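Local structure of synaptic vesicle glycoprotein 2C (Homo sapiens, 5JLV) at residues V55-V60 / E73-V78. The protein is a synaptic vesicle membrane glycoprotein whose luminal domain, the part in this structure, serves as a neuronal receptor for botulinum neurotoxin A. Numbering follows the deposited sequence.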
ATOM      1  N   VAL C  55      28.363 -17.844   6.771  1.00 43.01           N
ATOM      2  CA  VAL C  55      29.273 -17.678   7.883  1.00 42.32           C
ATOM      3  C   VAL C  55      28.816 -18.502   9.086  1.00 44.01           C
ATOM      4  O   VAL C  55      27.618 -18.583   9.378  1.00 42.28           O
ATOM      5  CB  VAL C  55      29.377 -16.189   8.278  1.00 42.84           C
ATOM      6  CG1 VAL C  55      30.227 -15.997   9.527  1.00 34.97           C
ATOM      7  CG2 VAL C  55      29.930 -15.375   7.119  1.00 47.21           C
ATOM      8  N   LYS C  56      29.771 -19.126   9.767  1.00 39.89           N
ATOM      9  CA  LYS C  56      29.526 -19.663  11.100  1.00 41.86           C
ATOM     10  C   LYS C  56      30.136 -18.738  12.156  1.00 41.66           C
ATOM     11  O   LYS C  56      31.355 -18.545  12.196  1.00 39.65           O
ATOM     12  CB  LYS C  56      30.077 -21.088  11.233  1.00 46.68           C
ATOM     13  CG  LYS C  56      29.403 -22.098  10.312  1.00 59.92           C
ATOM     14  CD  LYS C  56      29.817 -23.529  10.625  1.00 63.54           C
ATOM     15  CE  LYS C  56      31.156 -23.867  10.002  1.00 72.95           C
ATOM     16  NZ  LYS C  56      31.428 -25.328  10.063  1.00 81.44           N
ATOM     17  N   PHE C  57      29.276 -18.149  12.986  1.00 36.43           N
ATOM     18  CA  PHE C  57      29.709 -17.356  14.139  1.00 38.68           C
ATOM     19  C   PHE C  57      29.834 -18.252  15.367  1.00 38.22           C
ATOM     20  O   PHE C  57      28.916 -19.014  15.690  1.00 38.01           O
ATOM     21  CB  PHE C  57      28.714 -16.238  14.435  1.00 36.05           C
ATOM     22  CG  PHE C  57      28.567 -15.239  13.326  1.00 40.42           C
ATOM     23  CD1 PHE C  57      29.460 -14.180  13.201  1.00 40.63           C
ATOM     24  CD2 PHE C  57      27.511 -15.342  12.411  1.00 38.45           C
ATOM     25  CE1 PHE C  57      29.314 -13.243  12.177  1.00 44.45           C
ATOM     26  CE2 PHE C  57      27.367 -14.415  11.389  1.00 35.71           C
ATOM     27  CZ  PHE C  57      28.265 -13.364  11.276  1.00 37.46           C
ATOM     28  N   LYS C  58      30.969 -18.169  16.052  1.00 41.70           N
ATOM     29  CA  LYS C  58      31.199 -18.991  17.238  1.00 43.97           C
ATOM     30  C   LYS C  58      31.816 -18.121  18.322  1.00 42.06           C
ATOM     31  O   LYS C  58      32.961 -17.661  18.178  1.00 36.83           O
ATOM     32  CB  LYS C  58      32.124 -20.176  16.914  1.00 51.06           C
ATOM     33  CG  LYS C  58      31.652 -21.081  15.782  1.00 47.29           C
ATOM     34  CD  LYS C  58      32.702 -22.136  15.433  1.00 57.16           C
ATOM     35  CE  LYS C  58      32.266 -22.935  14.208  1.00 63.20           C
ATOM     36  NZ  LYS C  58      33.065 -24.168  14.001  1.00 59.35           N
ATOM     37  N   SER C  59      31.058 -17.888  19.395  1.00 31.61           N
ATOM     38  CA  SER C  59      31.500 -17.012  20.491  1.00 39.06           C
ATOM     39  C   SER C  59      31.956 -15.660  19.935  1.00 36.76           C
ATOM     40  O   SER C  59      33.098 -15.242  20.117  1.00 38.98           O
ATOM     41  CB  SER C  59      32.621 -17.671  21.315  1.00 39.37           C
ATOM     42  OG  SER C  59      32.318 -19.024  21.598  1.00 42.50           O
ATOM     43  N   VAL C  60      31.052 -15.007  19.221  1.00 36.63           N
ATOM     44  CA  VAL C  60      31.304 -13.695  18.662  1.00 37.75           C
ATOM     45  C   VAL C  60      30.303 -12.751  19.291  1.00 37.61           C
ATOM     46  O   VAL C  60      29.109 -13.051  19.330  1.00 32.64           O
ATOM     47  CB  VAL C  60      31.136 -13.692  17.121  1.00 40.28           C
ATOM     48  CG1 VAL C  60      31.145 -12.264  16.567  1.00 37.90           C
ATOM     49  CG2 VAL C  60      32.228 -14.523  16.457  1.00 44.15           C
ATOM     50  N   GLU C  73      23.145 -14.142   5.285  1.00 27.60           N
ATOM     51  CA  GLU C  73      22.556 -15.182   4.448  1.00 29.76           C
ATOM     52  C   GLU C  73      23.180 -16.548   4.696  1.00 42.78           C
ATOM     53  O   GLU C  73      24.403 -16.706   4.604  1.00 43.53           O
ATOM     54  CB  GLU C  73      22.689 -14.806   2.976  1.00 37.12           C
ATOM     55  CG  GLU C  73      22.041 -15.776   2.024  1.00 44.17           C
ATOM     56  CD  GLU C  73      22.040 -15.253   0.608  1.00 58.54           C
ATOM     57  OE1 GLU C  73      22.926 -15.655  -0.172  1.00 67.89           O
ATOM     58  OE2 GLU C  73      21.168 -14.422   0.283  1.00 70.06           O
ATOM     59  N   ASP C  74      22.329 -17.529   5.007  1.00 46.00           N
ATOM     60  CA  ASP C  74      22.763 -18.901   5.317  1.00 47.68           C
ATOM     61  C   ASP C  74      23.823 -18.925   6.415  1.00 43.68           C
ATOM     62  O   ASP C  74      24.864 -19.569   6.270  1.00 42.69           O
ATOM     63  CB  ASP C  74      23.273 -19.630   4.058  1.00 53.44           C
ATOM     64  CG  ASP C  74      22.151 -19.985   3.089  1.00 65.80           C
ATOM     65  OD1 ASP C  74      21.036 -20.307   3.555  1.00 61.93           O
ATOM     66  OD2 ASP C  74      22.389 -19.957   1.859  1.00 73.97           O
ATOM     67  N   VAL C  75      23.556 -18.214   7.507  1.00 30.87           N
ATOM     68  CA  VAL C  75      24.487 -18.172   8.625  1.00 34.82           C
ATOM     69  C   VAL C  75      23.979 -18.987   9.815  1.00 39.22           C
ATOM     70  O   VAL C  75      22.759 -19.078  10.056  1.00 34.52           O
ATOM     71  CB  VAL C  75      24.880 -16.724   9.044  1.00 43.39           C
ATOM     72  CG1 VAL C  75      25.063 -15.823   7.825  1.00 37.40           C
ATOM     73  CG2 VAL C  75      23.879 -16.124  10.002  1.00 43.52           C
ATOM     74  N   THR C  76      24.914 -19.628  10.514  1.00 33.62           N
ATOM     75  CA  THR C  76      24.626 -20.247  11.801  1.00 32.62           C
ATOM     76  C   THR C  76      25.478 -19.574  12.869  1.00 39.77           C
ATOM     77  O   THR C  76      26.489 -18.940  12.549  1.00 41.93           O
ATOM     78  CB  THR C  76      24.896 -21.759  11.800  1.00 41.64           C
ATOM     79  OG1 THR C  76      26.258 -21.998  11.436  1.00 46.29           O
ATOM     80  CG2 THR C  76      23.967 -22.470  10.824  1.00 45.64           C
ATOM     81  N   SER C  77      25.067 -19.705  14.128  1.00 36.88           N
ATOM     82  CA  SER C  77      25.731 -19.007  15.232  1.00 36.75           C
ATOM     83  C   SER C  77      25.597 -19.732  16.574  1.00 41.13           C
ATOM     84  O   SER C  77      24.517 -20.190  16.948  1.00 39.05           O
ATOM     85  CB  SER C  77      25.221 -17.568  15.347  1.00 35.73           C
ATOM     86  OG  SER C  77      23.808 -17.524  15.483  1.00 36.47           O
ATOM     87  N   VAL C  78      26.713 -19.838  17.287  1.00 37.61           N
ATOM     88  CA  VAL C  78      26.742 -20.432  18.617  1.00 34.84           C
ATOM     89  C   VAL C  78      27.400 -19.421  19.581  1.00 40.37           C
ATOM     90  O   VAL C  78      28.432 -18.793  19.248  1.00 36.61           O
ATOM     91  CB  VAL C  78      27.488 -21.792  18.612  1.00 58.96           C
ATOM     92  CG1 VAL C  78      27.396 -22.482  19.973  1.00 63.08           C
ATOM     93  CG2 VAL C  78      26.923 -22.704  17.525  1.00 56.13           C
TER
HETATM   94  O   HOH W   1      27.970 -21.231  14.331  1.00 57.45           O
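Phe57 sets the CD2–CE2 side of its ring against residues 73-78: CE2 lies 4.1 Å from Val75 CB, near the ring plane, and CD2 comes close to the carbonyl oxygen of Thr76. The Phe57 side chain leaves the backbone on the inward face of the sheet, the one it shares with Ser77, and there Phe57 CB packs 3.8 Å from Ser77 CB. Val55 CG1, two residues earlier in the chain, sits 3.6 Å above the ring centre, while Phe52 and Met37 also touch the Phe57 side chain. Ser77 OG hydrogen-bonds to Asp96 OD1 and Lys101 NZ.

Between the backbones runs a parallel ladder, its short strands 56-58 and 76-78 only 8° apart in direction. Phe57 is bonded through both its backbone N and its O: the N donates to Thr76 O at 2.9 Å, and the O receives Val78 N at 2.8 Å. Thr76 N to Val55 O is longer and more bent (147° at the hydrogen), whereas Ser59 N reaches Val78 O almost straight, at 165°. These are successive coils of a right-handed beta-helix of the pentapeptide-repeat kind, strand 56-58 lying between 37-38 and 76-78, and the corner at Ser59 carries the chain onto the next face.

On the outer face Lys56 and Thr76 run side by side, Lys56 CG 3.3 Å from Thr76 OG1, before the lysine chain bends at chi3 and leads its amine away. A water donates to Phe57 O at 2.8 Å and makes a weak bond to Thr76 OG1.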